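Local coordinates for protein cycloalternan-forming enzyme (Listeria monocytogenes serovar 1/2a, PDB 5F7U) that belongs to glycosyl hydrolase family 31 and joins a TIM-barrel domain to several beta domains, among them a C-terminal family 6 carbohydrate-binding module, at residues S26-K31 / W543-T548; W227-D230 / V234-Q237; A612-G617 / V748-Q753; S955-Y960 / G1053-H1058; I1015-T1020 / N1027-P1032. The protein carries 1 engineered substitution. All coordinates share one frame; numbering follows the deposited sequence.

Interaction 1: S26-K31 / W543-T548; sequences SPRDPK and WGRDTT
Asp-29 OD2 is gripped by two nitrogens of one guanidinium group, through a short bond of 2.7 Å from Arg-545 NH2 (N-H...O angle 160°) and a weak one of 3.2 Å from Arg-545 NH1. The second carboxylate oxygen, Asp-29 OD1, receives Arg-545 NH1 at 3.0 Å on its syn lone pair, which makes this an end-on salt bridge with one main bond to each oxygen. The pair is not flat. OD2 lies in the guanidinium plane, but the carboxylate is turned 37° against it, and OD1 is tilted out of the arginine plane. Arg-545 approaches Asp-29 from the opposite direction on a chain bent at its second torsion (chi2 -136°). The bridge joins two surface loops: one follows strand 25-26 in the N-terminal E-set-like region, and the other leads from barrel strand 534-536 to helix 555-577 of the TIM barrel, more than 500 residues later. Arg-545 NH2 has a further acceptor, a water 3.0 Å away that lies in its guanidinium plane and also accepts a bond of 2.9 Å from Arg-28 NH1. Arg-28 CB packs 4.2 Å from Arg-545 NH2, while Arg-28 NE forms a salt bridge with Glu-24. On its other side-chain nitrogen, Arg-545 NE forms a salt bridge with Asp-15 OD1, a second carboxylate that holds the guanidinium group in place.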
# COMPACT_ATOMS: atom_id res chain seq x y z
N SER A 26 14.70 23.00 -26.66
CA SER A 26 13.67 23.47 -25.73
C SER A 26 12.68 24.38 -26.45
O SER A 26 13.11 25.33 -27.11
CB SER A 26 14.31 24.20 -24.54
OG SER A 26 13.30 24.62 -23.62
N PRO A 27 11.36 24.08 -26.39
CA PRO A 27 10.79 22.85 -25.82
C PRO A 27 11.19 21.61 -26.60
O PRO A 27 11.48 21.69 -27.79
CB PRO A 27 9.28 23.05 -25.98
CG PRO A 27 9.07 24.40 -26.58
CD PRO A 27 10.38 24.83 -27.19
N ARG A 28 11.17 20.45 -25.94
CA ARG A 28 11.48 19.19 -26.63
C ARG A 28 10.52 18.95 -27.81
O ARG A 28 10.96 18.57 -28.89
CB ARG A 28 11.42 18.01 -25.65
CG ARG A 28 12.61 18.01 -24.68
CD ARG A 28 12.45 16.88 -23.68
NE ARG A 28 13.53 16.87 -22.70
CZ ARG A 28 13.47 16.31 -21.49
NH1 ARG A 28 12.34 15.71 -21.06
NH2 ARG A 28 14.55 16.35 -20.70
N ASP A 29 9.22 19.17 -27.57
CA ASP A 29 8.18 18.93 -28.57
C ASP A 29 7.44 20.24 -28.75
O ASP A 29 6.48 20.50 -28.03
CB ASP A 29 7.21 17.82 -28.11
CG ASP A 29 7.90 16.48 -27.88
OD1 ASP A 29 8.58 15.95 -28.79
OD2 ASP A 29 7.71 15.90 -26.80
N PRO A 30 7.90 21.11 -29.68
CA PRO A 30 7.34 22.46 -29.82
C PRO A 30 5.89 22.46 -30.29
O PRO A 30 5.52 21.71 -31.21
CB PRO A 30 8.23 23.11 -30.88
CG PRO A 30 9.54 22.36 -30.76
CD PRO A 30 9.09 20.93 -30.55
N LYS A 31 5.09 23.29 -29.62
CA LYS A 31 3.73 23.58 -30.03
C LYS A 31 3.72 24.89 -30.80
O LYS A 31 4.69 25.65 -30.76
CB LYS A 31 2.82 23.67 -28.81
CG LYS A 31 2.64 22.37 -28.04
CD LYS A 31 1.71 22.63 -26.86
CE LYS A 31 1.88 21.64 -25.73
NZ LYS A 31 3.16 21.84 -24.99
N TRP A 543 15.92 5.38 -19.76
CA TRP A 543 15.90 6.74 -20.28
C TRP A 543 16.04 6.71 -21.80
O TRP A 543 16.38 5.67 -22.39
CB TRP A 543 17.04 7.54 -19.66
CG TRP A 543 16.75 8.12 -18.28
CD1 TRP A 543 16.10 9.29 -18.00
CD2 TRP A 543 17.13 7.56 -17.02
NE1 TRP A 543 16.05 9.50 -16.65
CE2 TRP A 543 16.68 8.46 -16.01
CE3 TRP A 543 17.81 6.39 -16.63
CZ2 TRP A 543 16.88 8.23 -14.65
CZ3 TRP A 543 18.02 6.16 -15.29
CH2 TRP A 543 17.56 7.08 -14.31
N GLY A 544 15.84 7.87 -22.42
CA GLY A 544 16.13 8.08 -23.84
C GLY A 544 14.89 7.78 -24.65
O GLY A 544 14.29 6.72 -24.52
N ARG A 545 14.51 8.71 -25.52
CA ARG A 545 13.32 8.50 -26.36
C ARG A 545 13.49 7.42 -27.41
O ARG A 545 12.54 6.73 -27.76
CB ARG A 545 12.98 9.78 -27.05
CG ARG A 545 12.40 10.75 -26.10
CD ARG A 545 11.21 11.37 -26.78
NE ARG A 545 10.72 12.43 -25.94
CZ ARG A 545 9.88 13.37 -26.35
NH1 ARG A 545 9.46 13.38 -27.62
NH2 ARG A 545 9.51 14.31 -25.51
N ASP A 546 14.71 7.28 -27.91
CA ASP A 546 14.94 6.36 -29.02
C ASP A 546 15.31 4.95 -28.56
O ASP A 546 15.51 4.04 -29.38
CB ASP A 546 16.00 6.96 -29.94
CG ASP A 546 15.49 8.20 -30.67
OD1 ASP A 546 14.66 8.03 -31.60
OD2 ASP A 546 15.90 9.34 -30.33
N THR A 547 15.41 4.78 -27.23
CA THR A 547 15.65 3.47 -26.64
C THR A 547 14.54 2.52 -27.09
O THR A 547 13.37 2.86 -26.95
CB THR A 547 15.71 3.58 -25.10
OG1 THR A 547 16.73 4.53 -24.78
CG2 THR A 547 16.03 2.23 -24.47
N THR A 548 14.92 1.38 -27.67
CA THR A 548 13.96 0.50 -28.36
C THR A 548 14.00 -0.92 -27.80
O THR A 548 15.08 -1.51 -27.68
CB THR A 548 14.23 0.45 -29.88
OG1 THR A 548 14.30 1.78 -30.41
CG2 THR A 548 13.13 -0.36 -30.63
O HOH W 1 9.99 14.75 -22.55

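Interaction 2: W227-D230 / V234-Q237; sequences WLTD and VINQ
A beta hairpin made by strands 214-229 and 235-243 turns back on itself here, in the galactose mutarotase-like domain. Leu-228 uses both of its backbone polar atoms: its N donates to Gln-237 O at 2.9 Å, and its O accepts Asn-236 N at 2.8 Å in a nearly straight bond (162°). Thr-229 and Ile-235 then form an antiparallel non-hydrogen-bonded pair. The hydroxyl of Thr-229 lies beside its own carbonyl carbon (chi1 -176°), from where OG1 donates to Val-234 O at 2.7 Å; it also accepts the amide of Gly-231. Asp-230 OD1 takes Val-234 N at 3.0 Å, the N-H arriving from above the carboxylate plane. The same oxygen receives the amides of Asn-233 and Lys-232, so three N-H groups of the turn converge on it. On the face carrying Leu-228, this side chain and Gln-237 run side by side in the same direction, with Leu-228 CD2 3.6 Å from Gln-237 OE1; Gln-237 NE2 bonds Asp-324 OD1. Trp-227 CB meets Ile-235 CG2 at 4.0 Å. An aspartate side chain accepting the amide two residues ahead is the signature of an Asx turn, placed here at the end of a hairpin.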
# COMPACT_ATOMS: atom_id res chain seq x y z
N TRP A 227 -6.74 16.25 -28.11
CA TRP A 227 -5.50 15.59 -28.53
C TRP A 227 -4.61 16.68 -29.16
O TRP A 227 -5.12 17.68 -29.72
CB TRP A 227 -5.77 14.45 -29.53
CG TRP A 227 -6.61 14.89 -30.69
CD1 TRP A 227 -6.17 15.29 -31.93
CD2 TRP A 227 -8.03 15.03 -30.71
NE1 TRP A 227 -7.24 15.65 -32.71
CE2 TRP A 227 -8.39 15.50 -31.99
CE3 TRP A 227 -9.05 14.78 -29.77
CZ2 TRP A 227 -9.73 15.74 -32.36
CZ3 TRP A 227 -10.38 15.02 -30.13
CH2 TRP A 227 -10.70 15.50 -31.42
N LEU A 228 -3.31 16.47 -29.06
CA LEU A 228 -2.30 17.44 -29.49
C LEU A 228 -1.65 16.91 -30.77
O LEU A 228 -1.06 15.84 -30.76
CB LEU A 228 -1.26 17.60 -28.36
CG LEU A 228 -0.10 18.55 -28.61
CD1 LEU A 228 -0.60 19.98 -28.77
CD2 LEU A 228 0.87 18.46 -27.43
N THR A 229 -1.82 17.62 -31.88
CA THR A 229 -1.52 17.07 -33.19
C THR A 229 -1.00 18.14 -34.15
O THR A 229 -1.31 19.33 -33.98
CB THR A 229 -2.77 16.36 -33.81
OG1 THR A 229 -2.41 15.74 -35.05
CG2 THR A 229 -3.91 17.34 -34.10
N ASP A 230 -0.20 17.73 -35.12
CA ASP A 230 0.14 18.61 -36.23
C ASP A 230 -0.92 18.53 -37.34
O ASP A 230 -0.84 19.27 -38.32
CB ASP A 230 1.55 18.34 -36.76
CG ASP A 230 1.66 17.01 -37.52
OD1 ASP A 230 0.89 16.07 -37.23
OD2 ASP A 230 2.53 16.92 -38.39
N VAL A 234 1.57 13.31 -36.43
CA VAL A 234 1.71 12.96 -35.02
C VAL A 234 0.50 13.32 -34.17
O VAL A 234 -0.17 14.33 -34.45
CB VAL A 234 2.97 13.59 -34.35
CG1 VAL A 234 4.25 13.02 -34.95
CG2 VAL A 234 2.97 15.12 -34.45
N ILE A 235 0.22 12.48 -33.16
CA ILE A 235 -0.60 12.82 -31.99
C ILE A 235 0.32 12.62 -30.78
O ILE A 235 0.76 11.50 -30.51
CB ILE A 235 -1.90 11.97 -31.88
CG1 ILE A 235 -2.83 12.31 -33.06
CG2 ILE A 235 -2.56 12.19 -30.51
CD1 ILE A 235 -3.93 11.30 -33.34
N ASN A 236 0.68 13.72 -30.10
CA ASN A 236 1.71 13.68 -29.06
C ASN A 236 1.19 13.64 -27.63
O ASN A 236 1.94 13.28 -26.70
CB ASN A 236 2.70 14.86 -29.20
CG ASN A 236 3.67 14.67 -30.36
OD1 ASN A 236 3.85 13.56 -30.84
ND2 ASN A 236 4.31 15.75 -30.79
N GLN A 237 -0.06 14.05 -27.45
CA GLN A 237 -0.66 14.06 -26.11
C GLN A 237 -2.18 13.99 -26.20
O GLN A 237 -2.75 14.35 -27.22
CB GLN A 237 -0.29 15.34 -25.35
CG GLN A 237 1.12 15.42 -24.78
CD GLN A 237 1.30 16.56 -23.79
OE1 GLN A 237 0.70 17.64 -23.95
NE2 GLN A 237 2.15 16.33 -22.78

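Interaction 3: A612-G617 / V748-Q753; sequences ASLKAG and VAPIVQ
Helix 607-622 and the irregular segment 748-753 keep their backbones well apart, the nearest CA atoms, those of Leu-614 and Val-752, being 8.9 Å from each other. Leu-614 spans much of this gap and meets side chains reaching from the other segment. With CG of Leu-614 pointing opposite its backbone N (chi1 -177°), the CD2 methyl is carried forward and touches two residues there. Leu-614 CD2 lies 3.9 Å from Pro-750 CG, at the corner of the pyrrolidine ring, and 4.2 Å from Val-752 CG1. Pro-750 and Val-752 both direct their side chains at the helix, so the methyl is received by a proline and a valine on either side of Ile-751. The contact is small, wholly apolar and buried. It joins two domains: the helix lies between the sixth and seventh strands of the TIM barrel, 597-599 and 628-631, while the segment belongs to the C-terminal domain of the family 31 enzyme. A polar link supplements it close by, Gln-611 NE2 of the same helix donating to Val-752 O. Tyr-740 of strand 740-742 and Met-651 of helix 642-653 each touch both Leu-614 and Pro-750, placing the leucine among a barrel helix, a strand of the C-terminal domain and its own helix.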
# COMPACT_ATOMS: atom_id res chain seq x y z
N ALA A 612 6.12 9.68 6.24
CA ALA A 612 6.09 9.51 4.78
C ALA A 612 5.90 8.04 4.39
O ALA A 612 5.18 7.73 3.43
CB ALA A 612 7.35 10.08 4.15
N SER A 613 6.51 7.12 5.15
CA SER A 613 6.33 5.69 4.89
C SER A 613 4.85 5.29 5.03
O SER A 613 4.32 4.55 4.20
CB SER A 613 7.17 4.87 5.88
OG SER A 613 8.56 5.14 5.74
N LEU A 614 4.20 5.80 6.08
CA LEU A 614 2.80 5.45 6.26
C LEU A 614 1.93 5.98 5.10
O LEU A 614 1.05 5.28 4.60
CB LEU A 614 2.29 5.88 7.65
CG LEU A 614 0.85 5.54 8.05
CD1 LEU A 614 0.49 4.08 7.75
CD2 LEU A 614 0.69 5.85 9.53
N LYS A 615 2.22 7.21 4.65
CA LYS A 615 1.52 7.74 3.46
C LYS A 615 1.73 6.86 2.23
O LYS A 615 0.78 6.58 1.45
CB LYS A 615 1.95 9.19 3.18
CG LYS A 615 1.50 10.13 4.31
CD LYS A 615 2.07 11.52 4.11
CE LYS A 615 1.98 12.33 5.39
NZ LYS A 615 2.59 13.70 5.22
N ALA A 616 2.97 6.38 2.08
CA ALA A 616 3.33 5.52 0.96
C ALA A 616 2.54 4.20 1.00
O ALA A 616 2.03 3.76 -0.02
CB ALA A 616 4.83 5.24 0.97
N GLY A 617 2.43 3.59 2.19
CA GLY A 617 1.65 2.34 2.33
C GLY A 617 0.16 2.53 2.09
O GLY A 617 -0.48 1.69 1.45
N VAL A 748 -6.08 0.59 13.60
CA VAL A 748 -4.75 0.75 14.20
C VAL A 748 -4.36 2.22 14.15
O VAL A 748 -4.44 2.84 13.10
CB VAL A 748 -3.66 -0.08 13.44
CG1 VAL A 748 -2.28 0.13 14.05
CG2 VAL A 748 -4.03 -1.55 13.43
N ALA A 749 -3.84 2.76 15.27
CA ALA A 749 -3.47 4.16 15.33
C ALA A 749 -2.03 4.35 15.82
O ALA A 749 -1.81 4.60 17.00
CB ALA A 749 -4.48 4.92 16.19
N PRO A 750 -1.04 4.24 14.90
CA PRO A 750 0.33 4.34 15.40
C PRO A 750 0.67 5.77 15.81
O PRO A 750 0.01 6.72 15.36
CB PRO A 750 1.17 3.89 14.22
CG PRO A 750 0.37 4.26 13.03
CD PRO A 750 -1.07 4.03 13.44
N ILE A 751 1.64 5.91 16.70
CA ILE A 751 2.09 7.23 17.12
C ILE A 751 3.29 7.56 16.24
O ILE A 751 4.36 6.94 16.37
CB ILE A 751 2.47 7.27 18.63
CG1 ILE A 751 1.22 7.26 19.53
CG2 ILE A 751 3.18 8.59 18.96
CD1 ILE A 751 0.49 5.94 19.64
N VAL A 752 3.10 8.53 15.33
CA VAL A 752 4.15 8.85 14.34
C VAL A 752 4.71 10.25 14.56
O VAL A 752 5.37 10.81 13.67
CB VAL A 752 3.66 8.68 12.89
CG1 VAL A 752 3.20 7.24 12.64
CG2 VAL A 752 2.52 9.66 12.60
N GLN A 753 4.45 10.80 15.74
CA GLN A 753 4.99 12.12 16.11
C GLN A 753 5.92 11.98 17.29
O GLN A 753 5.60 11.33 18.28
CB GLN A 753 3.86 13.08 16.48
CG GLN A 753 2.89 13.34 15.34
CD GLN A 753 1.71 14.18 15.77
OE1 GLN A 753 1.85 15.08 16.61
NE2 GLN A 753 0.53 13.90 15.22

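Interaction 4: S955-Y960 / G1053-H1058; sequences SDHAGY and GINFDH. With MG (magnesium ion), chain G; GLC (alpha-D-glucopyranose), chain D; GLC (alpha-D-glucopyranose), chain B.
His-957 and Asn-1055 cross at about a right angle, and both reach hydroxyls of one alpha-D-glucopyranose (chain D), at the glycan pocket of the family 6 carbohydrate-binding module, a beta-sandwich domain. Asn-1055 takes two neighbouring hydroxyls with one amide: ND2 donates to O3 of this sugar at 2.8 Å, and OD1 accepts from O4 at 2.7 Å. His-957 NE2 reaches the next hydroxyl, O2, at 2.8 Å, with that oxygen in the plane of the imidazole at its edge. The ring and amide planes are 28° apart, and His-957 CD2 is 3.7 Å from Asn-1055 ND2. The linked alpha-D-glucopyranose of chain B is held by the backbone, Gly-1053 N giving an almost straight bond of 2.8 Å to its O6. Behind this shell, Asp-1024 OD1 is hydrogen-bonded to His-957 ND1, and Gly-968 N bonds Asn-1055 OD1, which fixes the rotation of both groups. Farther along strand 1054-1062, Asp-1057 OD1 binds a magnesium ion at 2.2 Å, in a site shared with Glu-942, Glu-944 and the carbonyl oxygens of Thr-961 and Gly-964. Asp-1057 OD2 forms a salt bridge with Arg-994, opposite which Asp-1057 and His-1058 make a classic beta bulge. Tyr-960, its CG between the backbone N and the carbonyl carbon (chi1 53°), leads its ring away and touches this carboxylate through CB, 3.4 Å from Asp-1057 OD1.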
# COMPACT_ATOMS: atom_id res chain seq x y z
N SER A 955 -7.05 -1.19 43.39
CA SER A 955 -7.23 -2.62 43.17
C SER A 955 -6.97 -3.42 44.44
O SER A 955 -6.62 -4.60 44.37
CB SER A 955 -6.35 -3.09 42.01
OG SER A 955 -4.98 -2.79 42.26
N ASP A 956 -7.18 -2.78 45.59
CA ASP A 956 -6.83 -3.35 46.90
C ASP A 956 -7.98 -4.09 47.62
O ASP A 956 -7.89 -4.39 48.83
CB ASP A 956 -6.21 -2.27 47.80
CG ASP A 956 -7.19 -1.13 48.14
OD1 ASP A 956 -8.17 -0.89 47.41
OD2 ASP A 956 -6.94 -0.47 49.17
N HIS A 957 -9.05 -4.36 46.88
CA HIS A 957 -10.11 -5.27 47.31
C HIS A 957 -10.45 -6.20 46.16
O HIS A 957 -10.87 -5.75 45.09
CB HIS A 957 -11.34 -4.49 47.78
CG HIS A 957 -11.07 -3.61 48.96
ND1 HIS A 957 -10.91 -4.10 50.24
CD2 HIS A 957 -10.90 -2.27 49.05
CE1 HIS A 957 -10.66 -3.10 51.07
NE2 HIS A 957 -10.66 -1.98 50.37
N ALA A 958 -10.25 -7.50 46.39
CA ALA A 958 -10.47 -8.56 45.40
C ALA A 958 -11.91 -8.62 44.86
O ALA A 958 -12.86 -8.23 45.55
CB ALA A 958 -10.10 -9.91 46.01
N GLY A 959 -12.04 -9.12 43.63
CA GLY A 959 -13.34 -9.48 43.07
C GLY A 959 -13.89 -8.56 41.99
O GLY A 959 -14.93 -8.85 41.42
N TYR A 960 -13.19 -7.46 41.72
CA TYR A 960 -13.56 -6.51 40.66
C TYR A 960 -13.36 -7.13 39.28
O TYR A 960 -12.61 -8.09 39.12
CB TYR A 960 -12.70 -5.23 40.76
CG TYR A 960 -11.21 -5.52 40.77
CD1 TYR A 960 -10.50 -5.78 39.58
CD2 TYR A 960 -10.51 -5.56 41.99
CE1 TYR A 960 -9.13 -6.06 39.61
CE2 TYR A 960 -9.14 -5.84 42.02
CZ TYR A 960 -8.46 -6.08 40.84
OH TYR A 960 -7.11 -6.35 40.87
N GLY A 1053 -18.80 6.98 51.01
CA GLY A 1053 -17.82 6.46 50.07
C GLY A 1053 -18.26 5.14 49.49
O GLY A 1053 -18.92 4.34 50.16
N ILE A 1054 -17.89 4.93 48.22
CA ILE A 1054 -18.10 3.66 47.53
C ILE A 1054 -16.84 3.31 46.75
O ILE A 1054 -16.02 4.19 46.46
CB ILE A 1054 -19.32 3.68 46.55
CG1 ILE A 1054 -19.05 4.52 45.28
CG2 ILE A 1054 -20.58 4.14 47.25
CD1 ILE A 1054 -20.09 4.35 44.18
N ASN A 1055 -16.67 2.03 46.44
CA ASN A 1055 -15.74 1.62 45.38
C ASN A 1055 -16.59 1.23 44.19
O ASN A 1055 -17.56 0.49 44.34
CB ASN A 1055 -14.83 0.49 45.84
CG ASN A 1055 -13.87 0.95 46.93
OD1 ASN A 1055 -13.50 2.12 46.98
ND2 ASN A 1055 -13.46 0.02 47.80
N PHE A 1056 -16.25 1.77 43.03
CA PHE A 1056 -17.12 1.68 41.84
C PHE A 1056 -16.41 0.82 40.79
O PHE A 1056 -15.42 1.23 40.20
CB PHE A 1056 -17.42 3.12 41.39
CG PHE A 1056 -18.40 3.25 40.23
CD1 PHE A 1056 -19.20 2.19 39.78
CD2 PHE A 1056 -18.53 4.49 39.61
CE1 PHE A 1056 -20.09 2.38 38.71
CE2 PHE A 1056 -19.41 4.69 38.55
CZ PHE A 1056 -20.21 3.63 38.11
N ASP A 1057 -16.92 -0.40 40.59
CA ASP A 1057 -16.27 -1.38 39.71
C ASP A 1057 -16.53 -1.15 38.21
O ASP A 1057 -15.61 -1.01 37.41
CB ASP A 1057 -16.68 -2.80 40.09
CG ASP A 1057 -15.89 -3.87 39.32
OD1 ASP A 1057 -14.83 -3.55 38.70
OD2 ASP A 1057 -16.35 -5.02 39.34
N HIS A 1058 -17.80 -1.15 37.85
CA HIS A 1058 -18.22 -1.14 36.44
C HIS A 1058 -19.71 -0.88 36.33
O HIS A 1058 -20.42 -0.94 37.33
CB HIS A 1058 -17.86 -2.47 35.72
CG HIS A 1058 -18.69 -3.67 36.13
ND1 HIS A 1058 -18.13 -4.90 36.36
CD2 HIS A 1058 -20.02 -3.84 36.28
CE1 HIS A 1058 -19.08 -5.78 36.65
NE2 HIS A 1058 -20.24 -5.16 36.61
MG MG G . -13.49 -2.58 37.24
C1 GLC D . -11.79 2.09 52.98
C2 GLC D . -11.64 1.10 51.82
C3 GLC D . -11.47 1.83 50.47
C4 GLC D . -12.60 2.84 50.24
C5 GLC D . -12.62 3.81 51.43
C6 GLC D . -13.69 4.88 51.32
O1 GLC D . -10.53 2.73 53.30
O2 GLC D . -10.51 0.24 52.02
O3 GLC D . -11.41 0.87 49.43
O4 GLC D . -12.38 3.55 49.01
O5 GLC D . -12.80 3.08 52.67
O6 GLC D . -13.55 5.71 52.47
C1 GLC B . -14.48 6.82 52.45
C2 GLC B . -14.06 7.87 53.49
C3 GLC B . -14.29 7.34 54.92
C4 GLC B . -15.72 6.83 55.11
C5 GLC B . -16.15 5.88 53.98
C6 GLC B . -17.64 5.55 53.99
O2 GLC B . -12.70 8.24 53.27
O3 GLC B . -13.99 8.37 55.87
O4 GLC B . -15.84 6.15 56.37
O5 GLC B . -15.84 6.45 52.69
O6 GLC B . -18.42 6.74 53.78

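Interaction 5: I1015-T1020 / N1027-P1032; sequences ITLPKT and NTVEVP
Val-1029 spreads its two methyls, CG1 opposite the backbone N (chi1 160°) and CG2 beside it, so that both come down on the backbone of segment 1015-1020. Val-1029 CG1 and CG2 each lie 3.7 Å from Thr-1016 O, and Val-1029 CG2 also meets Pro-1018 CD at 3.8 Å. At Ile-1015 the torsion works differently: CG1 occupies the position between the backbone N and the carbonyl carbon (chi1 67°), which leaves CG2 beside the N and directed at the other strand. There Ile-1015 CG2 sits against the fork of Val-1031, 3.7 Å from CG1 and equally far from CG2, the two side chains meeting at about a right angle. Leu-1017 brings CD2 to 4.1 Å from Val-1029 CB, again at roughly a right angle. These strands belong to different sheets of the carbohydrate-binding module. Strand 1011-1017 is the outermost strand of one sheet, and strand 1027-1035 pairs with strand 987-996 in the other; their portions 1015-1017 and 1027-1032 run antiparallel at 166°, with axes approaching to 8.0 Å. The contact is therefore packing between the two layers of a beta sandwich, made by side chains and not by strand pairing. Beyond the first strand, Thr-1020 CG2 touches Asn-1027 CB at 3.7 Å. The polar ends of these two look elsewhere: Thr-1020 OG1 bonds Ala-997 N, and Asn-1027 ND2 bonds the hydroxyl of Tyr-995, which also bonds Pro-1018 O.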
# COMPACT_ATOMS: atom_id res chain seq x y z
N ILE A 1015 -29.45 7.65 42.63
CA ILE A 1015 -29.47 6.20 42.84
C ILE A 1015 -29.02 5.87 44.26
O ILE A 1015 -28.18 6.56 44.83
CB ILE A 1015 -28.62 5.43 41.80
CG1 ILE A 1015 -27.12 5.71 41.96
CG2 ILE A 1015 -29.11 5.75 40.39
CD1 ILE A 1015 -26.21 4.87 41.07
N THR A 1016 -29.61 4.81 44.80
CA THR A 1016 -29.33 4.34 46.15
C THR A 1016 -28.48 3.10 46.06
O THR A 1016 -28.81 2.15 45.34
CB THR A 1016 -30.63 4.04 46.91
OG1 THR A 1016 -31.33 5.26 47.11
CG2 THR A 1016 -30.34 3.42 48.28
N LEU A 1017 -27.38 3.11 46.80
CA LEU A 1017 -26.43 2.03 46.80
C LEU A 1017 -26.31 1.52 48.23
O LEU A 1017 -25.54 2.08 49.01
CB LEU A 1017 -25.10 2.54 46.27
CG LEU A 1017 -25.14 3.15 44.87
CD1 LEU A 1017 -23.89 3.98 44.59
CD2 LEU A 1017 -25.33 2.05 43.83
N PRO A 1018 -27.11 0.49 48.60
CA PRO A 1018 -27.09 -0.02 49.98
C PRO A 1018 -25.72 -0.50 50.47
O PRO A 1018 -24.89 -0.95 49.67
CB PRO A 1018 -28.06 -1.21 49.94
CG PRO A 1018 -28.95 -0.94 48.77
CD PRO A 1018 -28.10 -0.22 47.77
N LYS A 1019 -25.51 -0.41 51.78
CA LYS A 1019 -24.30 -0.91 52.43
C LYS A 1019 -24.03 -2.36 52.03
O LYS A 1019 -24.96 -3.16 51.93
CB LYS A 1019 -24.45 -0.82 53.96
CG LYS A 1019 -23.21 -1.15 54.77
CD LYS A 1019 -23.56 -1.33 56.26
CE LYS A 1019 -22.35 -1.75 57.10
NZ LYS A 1019 -21.87 -3.14 56.81
N THR A 1020 -22.76 -2.66 51.76
CA THR A 1020 -22.30 -4.04 51.61
C THR A 1020 -21.68 -4.49 52.94
O THR A 1020 -21.28 -3.65 53.74
CB THR A 1020 -21.28 -4.20 50.45
OG1 THR A 1020 -20.16 -3.32 50.66
CG2 THR A 1020 -21.92 -3.90 49.09
N ASN A 1027 -21.76 -5.54 45.37
CA ASN A 1027 -23.19 -5.66 45.11
C ASN A 1027 -23.50 -4.98 43.80
O ASN A 1027 -22.74 -4.13 43.34
CB ASN A 1027 -24.00 -5.04 46.25
CG ASN A 1027 -25.50 -5.22 46.08
OD1 ASN A 1027 -25.97 -6.31 45.76
ND2 ASN A 1027 -26.26 -4.15 46.28
N THR A 1028 -24.62 -5.37 43.20
CA THR A 1028 -25.11 -4.74 41.98
C THR A 1028 -26.51 -4.17 42.20
O THR A 1028 -27.37 -4.83 42.78
CB THR A 1028 -25.06 -5.74 40.80
OG1 THR A 1028 -23.71 -6.15 40.59
CG2 THR A 1028 -25.58 -5.13 39.53
N VAL A 1029 -26.69 -2.91 41.80
CA VAL A 1029 -27.98 -2.22 41.85
C VAL A 1029 -28.41 -1.99 40.41
O VAL A 1029 -27.58 -1.67 39.56
CB VAL A 1029 -27.87 -0.90 42.64
CG1 VAL A 1029 -29.01 0.07 42.33
CG2 VAL A 1029 -27.82 -1.17 44.14
N GLU A 1030 -29.71 -2.18 40.14
CA GLU A 1030 -30.26 -2.04 38.80
C GLU A 1030 -30.96 -0.69 38.67
O GLU A 1030 -31.87 -0.37 39.44
CB GLU A 1030 -31.21 -3.21 38.49
CG GLU A 1030 -30.45 -4.54 38.27
CD GLU A 1030 -31.34 -5.72 37.87
OE1 GLU A 1030 -32.53 -5.51 37.56
OE2 GLU A 1030 -30.85 -6.87 37.88
N VAL A 1031 -30.51 0.10 37.70
CA VAL A 1031 -30.98 1.48 37.50
C VAL A 1031 -31.68 1.58 36.13
O VAL A 1031 -31.04 1.24 35.11
CB VAL A 1031 -29.79 2.48 37.56
CG1 VAL A 1031 -30.26 3.92 37.35
CG2 VAL A 1031 -29.01 2.34 38.86
N PRO A 1032 -32.95 2.05 36.09
CA PRO A 1032 -33.62 2.25 34.79
C PRO A 1032 -33.06 3.46 34.06
O PRO A 1032 -32.95 4.56 34.65
CB PRO A 1032 -35.10 2.46 35.16
CG PRO A 1032 -35.09 2.93 36.57
CD PRO A 1032 -33.81 2.46 37.23

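Interactions 1 and 2 lie at one end of the molecule, their centres 14 Å apart, and touch where Lys-31 CE packs 3.8 Å from Leu-228 CD2; the hairpin of interaction 2 thus sits next to the loop bridged to the barrel by interaction 1. Interactions 4 and 5 are at the other end, inside the carbohydrate-binding module. Their centres are also 14 Å apart, and Ile-1054 CD1 meets Leu-1017 CD1 at 3.8 Å, so the strand leading from the glycan pocket rests on the sandwich packing. Interaction 3 lies between these pairs, its centre about 38 Å from that of interaction 1 and 39 Å from that of interaction 4.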